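Local coordinates for Thg1-like uncharacterized protein (Bacillus thuringiensis, PDB 4KGM) that probably transfers nucleotides to the 5' end of tRNA, as in the Thg1 family, and binds ATP with two magnesium ions at a polymerase palm-like catalytic domain, at residues Glu21-Gly31 / Asp75-Lys86; Ala105-Asn113 / Pro124-Ala132. All coordinates share one frame; numbering follows the deposited sequence.

How the contacts relate
Contact 1 and contact 2 share one antiparallel sheet. Strand 25-31, the first half of contact 1, is flanked by strand 76-81 and by strand 128-134, whose beginning belongs to contact 2; helix 97-119 of contact 2 packs on the sheet face carrying Val-27 and Ile-29. Their centres are about 16 Å apart, yet the two touch directly: Asp-30 O lies 3.0 Å from Asp-129 N and Arg-28 N 3.0 Å from Arg-131 O, both probable hydrogen bonds. The metal-bound ATP sits at one end of contact 1, held through Asp-30, Gly-31 and Asp-75, while the Asp-129 side chain of contact 2 comes within about 6 Å of the nucleotide.

Contact 1 (Glu21-Gly31 / Asp75-Lys86); sequences ERMPVIVRIDG and DEISILITNYDK. With MG (magnesium ion), chain G; MG (magnesium ion), chain H; ATP (adenosine-5'-triphosphate), chain E.
Val-25, Val-27 and Ile-29 pair with Ile-81, Ile-79 and Ile-77 in three antiparallel hydrogen-bonded pairs, the tight part. The strand axes approach to 4.4 Å at 169°, and the bond from Ile-81 N to Val-25 O measures 2.6 Å. On that sheet face Val-25 and Ile-81 lie side by side; Ile-81 CD1 also reaches Val-27 CG2 at 3.7 Å, because CG1 of Ile-81 stands anti to the carbonyl carbon (chi1 -47°). The other face carries Ile-26 CD1 against Leu-80 CD1 (3.8 Å), covered by helix 140-160.

These are adjacent inner strands of the polymerase palm-like domain; the end of one at Gly-31 and Asp-75 just ahead of the other carry the two-metal site. Asp-30 and Asp-75, carboxylate planes 81° apart, each bridge both magnesium ions: Asp-30 OD1 is 2.1 Å from the first and OD2 2.3 Å from the second. Gly-31 O and three phosphate oxygens of ATP complete the first ion's six ligands.

Regular pairing ends towards Arg-22, where Tyr-84 CE1 packs on Pro-24 CD (3.6 Å) and Tyr-84 CB lies over one guanidinium face of Arg-22. The rim is looser: Arg-22 NH1 donates to Lys-86 O at 3.3 Å, and Asp-138 of the second subunit takes NH2. One water joins Met-23 O to Asn-83 ND2, which also bonds Ser-91; the Met-23 N to Asn-83 OD1 bond is weak.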
loop_
_atom_site.group_PDB
_atom_site.type_symbol
_atom_site.label_atom_id
_atom_site.label_comp_id
_atom_site.label_asym_id
_atom_site.label_seq_id
_atom_site.Cartn_x
_atom_site.Cartn_y
_atom_site.Cartn_z
ATOM N N GLU A 21 -7.494 3.876 11.320
ATOM C CA GLU A 21 -7.963 3.588 12.670
ATOM C C GLU A 21 -9.469 3.778 12.821
ATOM O O GLU A 21 -10.160 4.144 11.869
ATOM C CB GLU A 21 -7.229 4.472 13.683
ATOM C CG GLU A 21 -5.713 4.322 13.663
ATOM C CD GLU A 21 -5.016 5.287 14.608
ATOM O OE1 GLU A 21 -5.714 5.983 15.373
ATOM O OE2 GLU A 21 -3.768 5.356 14.581
ATOM N N ARG A 22 -9.959 3.524 14.032
ATOM C CA ARG A 22 -11.370 3.684 14.382
ATOM C C ARG A 22 -12.336 2.955 13.450
ATOM O O ARG A 22 -13.391 3.485 13.102
ATOM C CB ARG A 22 -11.746 5.166 14.497
ATOM C CG ARG A 22 -11.098 5.870 15.679
ATOM C CD ARG A 22 -11.744 7.220 15.942
ATOM N NE ARG A 22 -13.160 7.090 16.275
ATOM C CZ ARG A 22 -13.618 6.822 17.494
ATOM N NH1 ARG A 22 -12.769 6.651 18.499
ATOM N NH2 ARG A 22 -14.922 6.720 17.710
ATOM N N MET A 23 -11.969 1.741 13.056
ATOM C CA MET A 23 -12.856 0.885 12.278
ATOM C C MET A 23 -12.498 -0.589 12.481
ATOM O O MET A 23 -11.347 -0.909 12.779
ATOM C CB MET A 23 -12.844 1.279 10.793
ATOM C CG MET A 23 -11.511 1.137 10.093
ATOM S SD MET A 23 -11.644 1.610 8.353
ATOM C CE MET A 23 -12.156 3.320 8.511
ATOM N N PRO A 24 -13.491 -1.487 12.347
ATOM C CA PRO A 24 -13.303 -2.925 12.581
ATOM C C PRO A 24 -12.121 -3.518 11.820
ATOM O O PRO A 24 -11.963 -3.268 10.625
ATOM C CB PRO A 24 -14.606 -3.532 12.060
ATOM C CG PRO A 24 -15.615 -2.466 12.268
ATOM C CD PRO A 24 -14.895 -1.167 12.027
ATOM N N VAL A 25 -11.302 -4.296 12.523
ATOM C CA VAL A 25 -10.183 -5.004 11.909
ATOM C C VAL A 25 -10.394 -6.514 11.992
ATOM O O VAL A 25 -10.754 -7.043 13.044
ATOM C CB VAL A 25 -8.842 -4.636 12.585
ATOM C CG1 VAL A 25 -7.743 -5.600 12.164
ATOM C CG2 VAL A 25 -8.456 -3.202 12.253
ATOM N N ILE A 26 -10.180 -7.200 10.874
ATOM C CA ILE A 26 -10.278 -8.652 10.834
ATOM C C ILE A 26 -8.921 -9.278 10.527
ATOM O O ILE A 26 -8.254 -8.894 9.565
ATOM C CB ILE A 26 -11.296 -9.120 9.776
ATOM C CG1 ILE A 26 -12.708 -8.682 10.164
ATOM C CG2 ILE A 26 -11.239 -10.630 9.613
ATOM C CD1 ILE A 26 -13.227 -9.353 11.411
ATOM N N VAL A 27 -8.519 -10.240 11.354
ATOM C CA VAL A 27 -7.295 -10.996 11.119
ATOM C C VAL A 27 -7.619 -12.471 10.905
ATOM O O VAL A 27 -8.256 -13.099 11.751
ATOM C CB VAL A 27 -6.327 -10.883 12.308
ATOM C CG1 VAL A 27 -5.080 -11.721 12.055
ATOM C CG2 VAL A 27 -5.957 -9.429 12.557
ATOM N N ARG A 28 -7.190 -13.022 9.773
ATOM C CA ARG A 28 -7.366 -14.450 9.529
ATOM C C ARG A 28 -6.033 -15.197 9.499
ATOM O O ARG A 28 -5.079 -14.776 8.843
ATOM C CB ARG A 28 -8.173 -14.724 8.252
ATOM C CG ARG A 28 -8.548 -16.202 8.092
ATOM C CD ARG A 28 -9.639 -16.440 7.051
ATOM N NE ARG A 28 -9.174 -16.214 5.684
ATOM C CZ ARG A 28 -9.592 -15.218 4.909
ATOM N NH1 ARG A 28 -10.494 -14.358 5.361
ATOM N NH2 ARG A 28 -9.114 -15.088 3.678
ATOM N N ILE A 29 -5.977 -16.299 10.230
ATOM C CA ILE A 29 -4.796 -17.141 10.278
ATOM C C ILE A 29 -5.154 -18.508 9.712
ATOM O O ILE A 29 -6.117 -19.115 10.136
ATOM C CB ILE A 29 -4.285 -17.268 11.726
ATOM C CG1 ILE A 29 -3.710 -15.943 12.197
ATOM C CG2 ILE A 29 -3.231 -18.346 11.849
ATOM C CD1 ILE A 29 -3.855 -15.715 13.677
ATOM N N ASP A 30 -4.383 -18.981 8.746
ATOM C CA ASP A 30 -4.667 -20.262 8.103
ATOM C C ASP A 30 -3.446 -21.180 8.094
ATOM O O ASP A 30 -2.355 -20.772 7.699
ATOM C CB ASP A 30 -5.171 -20.042 6.674
ATOM C CG ASP A 30 -5.731 -21.309 6.049
ATOM O OD1 ASP A 30 -4.942 -22.107 5.501
ATOM O OD2 ASP A 30 -6.965 -21.506 6.104
ATOM N N GLY A 31 -3.643 -22.422 8.530
ATOM C CA GLY A 31 -2.567 -23.396 8.600
ATOM C C GLY A 31 -1.941 -23.696 7.251
ATOM O O GLY A 31 -2.640 -23.861 6.254
ATOM N N ASP A 75 -8.805 -25.334 9.524
ATOM C CA ASP A 75 -7.462 -24.915 9.910
ATOM C C ASP A 75 -7.307 -23.396 9.871
ATOM O O ASP A 75 -6.191 -22.883 9.793
ATOM C CB ASP A 75 -6.419 -25.562 8.998
ATOM C CG ASP A 75 -6.499 -25.056 7.572
ATOM O OD1 ASP A 75 -7.611 -24.691 7.133
ATOM O OD2 ASP A 75 -5.452 -25.022 6.892
ATOM N N GLU A 76 -8.425 -22.680 9.923
ATOM C CA GLU A 76 -8.382 -21.226 9.860
ATOM C C GLU A 76 -8.907 -20.576 11.136
ATOM O O GLU A 76 -9.761 -21.133 11.828
ATOM C CB GLU A 76 -9.149 -20.704 8.645
ATOM C CG GLU A 76 -10.650 -20.624 8.847
ATOM C CD GLU A 76 -11.350 -19.914 7.712
ATOM O OE1 GLU A 76 -10.844 -19.969 6.571
ATOM O OE2 GLU A 76 -12.402 -19.291 7.964
ATOM N N ILE A 77 -8.378 -19.395 11.443
ATOM C CA ILE A 77 -8.782 -18.645 12.625
ATOM C C ILE A 77 -9.008 -17.175 12.279
ATOM O O ILE A 77 -8.070 -16.465 11.916
ATOM C CB ILE A 77 -7.720 -18.732 13.739
ATOM C CG1 ILE A 77 -7.563 -20.173 14.226
ATOM C CG2 ILE A 77 -8.085 -17.825 14.898
ATOM C CD1 ILE A 77 -6.567 -20.326 15.353
ATOM N N SER A 78 -10.255 -16.726 12.383
ATOM C CA SER A 78 -10.586 -15.327 12.141
ATOM C C SER A 78 -10.753 -14.584 13.460
ATOM O O SER A 78 -11.400 -15.078 14.381
ATOM C CB SER A 78 -11.859 -15.200 11.303
ATOM O OG SER A 78 -11.638 -15.621 9.968
ATOM N N ILE A 79 -10.164 -13.395 13.543
ATOM C CA ILE A 79 -10.227 -12.595 14.760
ATOM C C ILE A 79 -10.782 -11.201 14.482
ATOM O O ILE A 79 -10.280 -10.488 13.610
ATOM C CB ILE A 79 -8.837 -12.458 15.406
ATOM C CG1 ILE A 79 -8.196 -13.837 15.582
ATOM C CG2 ILE A 79 -8.936 -11.720 16.735
ATOM C CD1 ILE A 79 -6.722 -13.791 15.908
ATOM N N LEU A 80 -11.824 -10.822 15.217
ATOM C CA LEU A 80 -12.397 -9.485 15.105
ATOM C C LEU A 80 -11.761 -8.539 16.113
ATOM O O LEU A 80 -11.853 -8.753 17.323
ATOM C CB LEU A 80 -13.912 -9.515 15.315
ATOM C CG LEU A 80 -14.569 -8.149 15.551
ATOM C CD1 LEU A 80 -14.416 -7.244 14.337
ATOM C CD2 LEU A 80 -16.032 -8.301 15.927
ATOM N N ILE A 81 -11.118 -7.493 15.606
ATOM C CA ILE A 81 -10.487 -6.495 16.460
ATOM C C ILE A 81 -11.151 -5.135 16.275
ATOM O O ILE A 81 -11.335 -4.674 15.147
ATOM C CB ILE A 81 -8.985 -6.356 16.151
ATOM C CG1 ILE A 81 -8.325 -7.734 16.065
ATOM C CG2 ILE A 81 -8.303 -5.500 17.202
ATOM C CD1 ILE A 81 -6.871 -7.682 15.659
ATOM N N THR A 82 -11.521 -4.503 17.382
ATOM C CA THR A 82 -12.067 -3.151 17.342
ATOM C C THR A 82 -11.167 -2.213 18.133
ATOM O O THR A 82 -10.604 -2.602 19.155
ATOM C CB THR A 82 -13.498 -3.083 17.913
ATOM O OG1 THR A 82 -13.477 -3.408 19.308
ATOM C CG2 THR A 82 -14.416 -4.046 17.176
ATOM N N ASN A 83 -11.033 -0.979 17.657
ATOM C CA ASN A 83 -10.158 -0.005 18.298
ATOM C C ASN A 83 -10.843 1.339 18.525
ATOM O O ASN A 83 -10.189 2.380 18.544
ATOM C CB ASN A 83 -8.892 0.195 17.466
ATOM C CG ASN A 83 -9.197 0.565 16.028
ATOM O OD1 ASN A 83 -10.356 0.772 15.660
ATOM N ND2 ASN A 83 -8.157 0.652 15.203
ATOM N N TYR A 84 -12.161 1.310 18.693
ATOM C CA TYR A 84 -12.933 2.535 18.859
ATOM C C TYR A 84 -13.907 2.447 20.029
ATOM O O TYR A 84 -14.952 3.098 20.026
ATOM C CB TYR A 84 -13.686 2.867 17.569
ATOM C CG TYR A 84 -14.439 1.697 16.977
ATOM C CD1 TYR A 84 -13.844 0.872 16.029
ATOM C CD2 TYR A 84 -15.744 1.416 17.363
ATOM C CE1 TYR A 84 -14.528 -0.200 15.483
ATOM C CE2 TYR A 84 -16.434 0.345 16.821
ATOM C CZ TYR A 84 -15.821 -0.458 15.882
ATOM O OH TYR A 84 -16.503 -1.524 15.339
ATOM N N ASP A 85 -13.556 1.638 21.025
ATOM C CA ASP A 85 -14.374 1.473 22.221
ATOM C C ASP A 85 -14.565 2.813 22.924
ATOM O O ASP A 85 -15.685 3.200 23.258
ATOM C CB ASP A 85 -13.722 0.472 23.178
ATOM C CG ASP A 85 -13.446 -0.871 22.524
ATOM O OD1 ASP A 85 -13.448 -1.891 23.244
ATOM O OD2 ASP A 85 -13.222 -0.907 21.294
ATOM N N LYS A 86 -13.456 3.512 23.143
ATOM C CA LYS A 86 -13.483 4.854 23.710
ATOM C C LYS A 86 -12.923 5.847 22.701
ATOM O O LYS A 86 -12.630 5.487 21.560
ATOM C CB LYS A 86 -12.657 4.911 24.996
ATOM C CG LYS A 86 -13.137 3.979 26.092
ATOM C CD LYS A 86 -12.239 4.076 27.314
ATOM C CE LYS A 86 -12.709 3.153 28.425
ATOM N NZ LYS A 86 -11.808 3.215 29.609
HETATM MG MG MG G . -4.489 -24.161 5.198
HETATM MG MG MG H . -7.686 -23.492 5.115
HETATM P PG ATP E . -2.582 -24.251 2.188
HETATM O O1G ATP E . -3.460 -23.901 1.010
HETATM O O2G ATP E . -1.104 -24.038 1.958
HETATM O O3G ATP E . -3.081 -23.701 3.503
HETATM P PB ATP E . -3.935 -26.556 3.112
HETATM O O1B ATP E . -3.944 -26.050 4.536
HETATM O O2B ATP E . -3.845 -28.042 2.866
HETATM O O3B ATP E . -2.729 -25.855 2.306
HETATM P PA ATP E . -6.652 -25.958 3.125
HETATM O O1A ATP E . -7.764 -25.789 2.119
HETATM O O2A ATP E . -6.502 -24.986 4.271
HETATM O O3A ATP E . -5.248 -26.026 2.344
HETATM O "O5'" ATP E . -6.717 -27.446 3.740
HETATM C "C5'" ATP E . -7.195 -27.674 5.063
HETATM C "C4'" ATP E . -6.989 -29.142 5.418
HETATM O "O4'" ATP E . -7.006 -29.335 6.834
HETATM C "C3'" ATP E . -8.082 -30.022 4.832
HETATM O "O3'" ATP E . -7.540 -30.845 3.795
HETATM C "C2'" ATP E . -8.573 -30.886 5.978
HETATM O "O2'" ATP E . -8.491 -32.271 5.626
HETATM C "C1'" ATP E . -7.643 -30.577 7.141
HETATM N N9 ATP E . -8.399 -30.484 8.417
HETATM C C8 ATP E . -9.017 -29.389 8.897
HETATM N N7 ATP E . -9.613 -29.645 10.090
HETATM C C5 ATP E . -9.374 -30.934 10.393
HETATM C C6 ATP E . -9.714 -31.852 11.506
HETATM N N6 ATP E . -10.447 -31.430 12.564
HETATM N N1 ATP E . -9.265 -33.124 11.429
HETATM C C2 ATP E . -8.536 -33.556 10.384
HETATM N N3 ATP E . -8.191 -32.780 9.341
HETATM C C4 ATP E . -8.574 -31.482 9.288
HETATM O O HOH W 1 -15.593 5.987 20.971
HETATM O O HOH W 2 -8.770 0.298 12.388
HETATM O O HOH W 3 -9.768 -2.280 15.106
HETATM O O HOH W 4 -8.456 -22.224 3.823
#

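Contact 2 (Ala105-Asn113 / Pro124-Ala132); sequences ASMATAKFN and PLATFDGRA. With PO4 (phosphate ion), chain F.
Asn-113 grips the backbone of Ala-126 with both ends of its amide. Ala-126 N donates to Asn-113 OD1 at 2.9 Å, in the carbonyl plane and on a lone pair, with 162° at the hydrogen; Asn-113 ND2 returns a bond of 2.9 Å to Ala-126 O, likewise on a lone pair. The residue before it, Phe-112, forms a T-shaped pair with Phe-128: the edge of Phe-128 meets the face of Phe-112, with centroids 5.3 Å apart and planes at 79°. The touching atom is Phe-128 CZ, 3.7 Å from Phe-112 CG and offset toward the rim of that ring. CG of Phe-112 stands anti to the backbone N (chi1 -171°), bringing the ring to Phe-128 and Ala-126, where its CD2 meets Ala-126 CB.

Thr-109 OG1 meets the edge of the Phe-128 ring at CD1, 3.5 Å away. The hydroxyl of Thr-109 is held by a 2.6 Å bond from OG1 to Ala-105 O, an oxygen that also accepts Thr-109 N from the opposite face of its plane, and it also bonds Ser-106 of the fourth subunit. Further out, Phe-53 and Phe-34 pack against Phe-112 and Phe-128 respectively, and a water bridges Asn-113 OD1 to Pro-124 O. Where the strand continues, Arg-131 NH2 forms a salt bridge to Asp-129 OD2 at 3.0 Å and also binds a phosphate ion, probably from the crystallisation liquor; Glu-12 and Lys-99 of the fourth subunit pair with Arg-131 and Asp-129.

Helix 97-119 thus joins the strand outermost in this chain's sheet through aromatic packing and one paired amide, whose two bonds satisfy the Ala-126 N-H and carbonyl.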
loop_
_atom_site.group_PDB
_atom_site.type_symbol
_atom_site.label_atom_id
_atom_site.label_comp_id
_atom_site.label_asym_id
_atom_site.label_seq_id
_atom_site.Cartn_x
_atom_site.Cartn_y
_atom_site.Cartn_z
ATOM N N ALA A 105 0.265 -14.659 13.464
ATOM C CA ALA A 105 0.671 -15.967 12.964
ATOM C C ALA A 105 1.703 -16.591 13.895
ATOM O O ALA A 105 1.686 -17.798 14.136
ATOM C CB ALA A 105 1.225 -15.848 11.552
ATOM N N SER A 106 2.595 -15.760 14.421
ATOM C CA SER A 106 3.612 -16.219 15.361
ATOM C C SER A 106 2.974 -16.753 16.639
ATOM O O SER A 106 3.316 -17.841 17.102
ATOM C CB SER A 106 4.577 -15.083 15.696
ATOM O OG SER A 106 5.570 -15.503 16.616
ATOM N N MET A 107 2.049 -15.982 17.202
ATOM C CA MET A 107 1.348 -16.381 18.417
ATOM C C MET A 107 0.586 -17.681 18.205
ATOM O O MET A 107 0.625 -18.577 19.048
ATOM C CB MET A 107 0.379 -15.287 18.869
ATOM C CG MET A 107 1.039 -14.101 19.555
ATOM S SD MET A 107 -0.150 -12.806 19.961
ATOM C CE MET A 107 0.905 -11.654 20.840
ATOM N N ALA A 108 -0.109 -17.772 17.075
ATOM C CA ALA A 108 -0.860 -18.972 16.735
ATOM C C ALA A 108 0.086 -20.161 16.617
ATOM O O ALA A 108 -0.201 -21.243 17.121
ATOM C CB ALA A 108 -1.633 -18.770 15.439
ATOM N N THR A 109 1.220 -19.942 15.960
ATOM C CA THR A 109 2.230 -20.977 15.782
ATOM C C THR A 109 2.781 -21.483 17.115
ATOM O O THR A 109 2.927 -22.689 17.318
ATOM C CB THR A 109 3.395 -20.464 14.916
ATOM O OG1 THR A 109 2.902 -20.085 13.626
ATOM C CG2 THR A 109 4.457 -21.536 14.750
ATOM N N ALA A 110 3.078 -20.556 18.022
ATOM C CA ALA A 110 3.681 -20.902 19.307
ATOM C C ALA A 110 2.768 -21.777 20.163
ATOM O O ALA A 110 3.172 -22.843 20.633
ATOM C CB ALA A 110 4.075 -19.640 20.067
ATOM N N LYS A 111 1.535 -21.324 20.362
ATOM C CA LYS A 111 0.586 -22.038 21.204
ATOM C C LYS A 111 0.186 -23.383 20.605
ATOM O O LYS A 111 0.162 -24.395 21.307
ATOM C CB LYS A 111 -0.654 -21.177 21.470
ATOM C CG LYS A 111 -1.745 -21.864 22.291
ATOM C CD LYS A 111 -1.207 -22.430 23.603
ATOM C CE LYS A 111 -0.629 -21.345 24.500
ATOM N NZ LYS A 111 -0.004 -21.911 25.730
ATOM N N PHE A 112 -0.118 -23.386 19.311
ATOM C CA PHE A 112 -0.580 -24.592 18.628
ATOM C C PHE A 112 0.451 -25.713 18.696
ATOM O O PHE A 112 0.132 -26.835 19.092
ATOM C CB PHE A 112 -0.924 -24.283 17.169
ATOM C CG PHE A 112 -1.612 -25.409 16.456
ATOM C CD1 PHE A 112 -2.990 -25.540 16.513
ATOM C CD2 PHE A 112 -0.886 -26.332 15.721
ATOM C CE1 PHE A 112 -3.627 -26.573 15.856
ATOM C CE2 PHE A 112 -1.520 -27.367 15.062
ATOM C CZ PHE A 112 -2.892 -27.486 15.129
ATOM N N ASN A 113 1.685 -25.408 18.308
ATOM C CA ASN A 113 2.763 -26.386 18.360
ATOM C C ASN A 113 2.994 -26.919 19.772
ATOM O O ASN A 113 3.214 -28.114 19.957
ATOM C CB ASN A 113 4.057 -25.799 17.791
ATOM C CG ASN A 113 4.118 -25.876 16.277
ATOM O OD1 ASN A 113 3.793 -26.905 15.681
ATOM N ND2 ASN A 113 4.535 -24.784 15.644
ATOM N N PRO A 124 5.218 -33.234 12.839
ATOM C CA PRO A 124 6.171 -32.214 12.394
ATOM C C PRO A 124 5.711 -30.818 12.805
ATOM O O PRO A 124 4.599 -30.657 13.309
ATOM C CB PRO A 124 6.153 -32.357 10.869
ATOM C CG PRO A 124 4.814 -32.936 10.562
ATOM C CD PRO A 124 4.490 -33.845 11.713
ATOM N N LEU A 125 6.558 -29.819 12.594
ATOM C CA LEU A 125 6.221 -28.453 12.976
ATOM C C LEU A 125 5.072 -27.897 12.141
ATOM O O LEU A 125 5.078 -27.993 10.913
ATOM C CB LEU A 125 7.448 -27.548 12.868
ATOM C CG LEU A 125 8.551 -27.845 13.883
ATOM C CD1 LEU A 125 9.757 -26.948 13.653
ATOM C CD2 LEU A 125 8.012 -27.683 15.297
ATOM N N ALA A 126 4.084 -27.325 12.821
ATOM C CA ALA A 126 2.963 -26.681 12.148
ATOM C C ALA A 126 3.256 -25.201 11.946
ATOM O O ALA A 126 3.790 -24.539 12.837
ATOM C CB ALA A 126 1.686 -26.863 12.952
ATOM N N THR A 127 2.918 -24.688 10.767
ATOM C CA THR A 127 3.093 -23.270 10.475
ATOM C C THR A 127 1.790 -22.639 9.997
ATOM O O THR A 127 0.873 -23.335 9.559
ATOM C CB THR A 127 4.195 -23.029 9.426
ATOM O OG1 THR A 127 3.930 -23.816 8.259
ATOM C CG2 THR A 127 5.559 -23.403 9.991
ATOM N N PHE A 128 1.718 -21.316 10.090
ATOM C CA PHE A 128 0.513 -20.581 9.730
ATOM C C PHE A 128 0.870 -19.323 8.949
ATOM O O PHE A 128 1.977 -18.798 9.067
ATOM C CB PHE A 128 -0.256 -20.172 10.989
ATOM C CG PHE A 128 -0.752 -21.328 11.808
ATOM C CD1 PHE A 128 0.076 -21.953 12.727
ATOM C CD2 PHE A 128 -2.055 -21.776 11.677
ATOM C CE1 PHE A 128 -0.382 -23.014 13.484
ATOM C CE2 PHE A 128 -2.519 -22.835 12.432
ATOM C CZ PHE A 128 -1.681 -23.455 13.336
ATOM N N ASP A 129 -0.073 -18.837 8.149
ATOM C CA ASP A 129 0.076 -17.534 7.522
ATOM C C ASP A 129 -0.876 -16.572 8.216
ATOM O O ASP A 129 -1.754 -16.997 8.967
ATOM C CB ASP A 129 -0.227 -17.598 6.025
ATOM C CG ASP A 129 -1.696 -17.398 5.717
ATOM O OD1 ASP A 129 -2.545 -18.059 6.352
ATOM O OD2 ASP A 129 -2.003 -16.567 4.838
ATOM N N GLY A 130 -0.705 -15.280 7.963
ATOM C CA GLY A 130 -1.559 -14.275 8.566
ATOM C C GLY A 130 -1.856 -13.134 7.615
ATOM O O GLY A 130 -0.998 -12.724 6.834
ATOM N N ARG A 131 -3.082 -12.628 7.676
ATOM C CA ARG A 131 -3.477 -11.487 6.860
ATOM C C ARG A 131 -4.458 -10.608 7.622
ATOM O O ARG A 131 -5.345 -11.104 8.318
ATOM C CB ARG A 131 -4.081 -11.951 5.531
ATOM C CG ARG A 131 -5.348 -12.781 5.667
ATOM C CD ARG A 131 -5.722 -13.437 4.350
ATOM N NE ARG A 131 -4.730 -14.425 3.942
ATOM C CZ ARG A 131 -4.805 -15.143 2.825
ATOM N NH1 ARG A 131 -5.828 -14.982 1.999
ATOM N NH2 ARG A 131 -3.853 -16.023 2.535
ATOM N N ALA A 132 -4.288 -9.296 7.503
ATOM C CA ALA A 132 -5.159 -8.359 8.199
ATOM C C ALA A 132 -5.876 -7.449 7.212
ATOM O O ALA A 132 -5.434 -7.281 6.074
ATOM C CB ALA A 132 -4.366 -7.538 9.209
HETATM P P PO4 F . -4.090 -17.284 -0.897
HETATM O O1 PO4 F . -2.903 -16.502 -1.409
HETATM O O2 PO4 F . -4.298 -18.504 -1.763
HETATM O O3 PO4 F . -3.829 -17.721 0.525
HETATM O O4 PO4 F . -5.327 -16.419 -0.942
HETATM O O HOH W 5 3.126 -29.931 15.571
#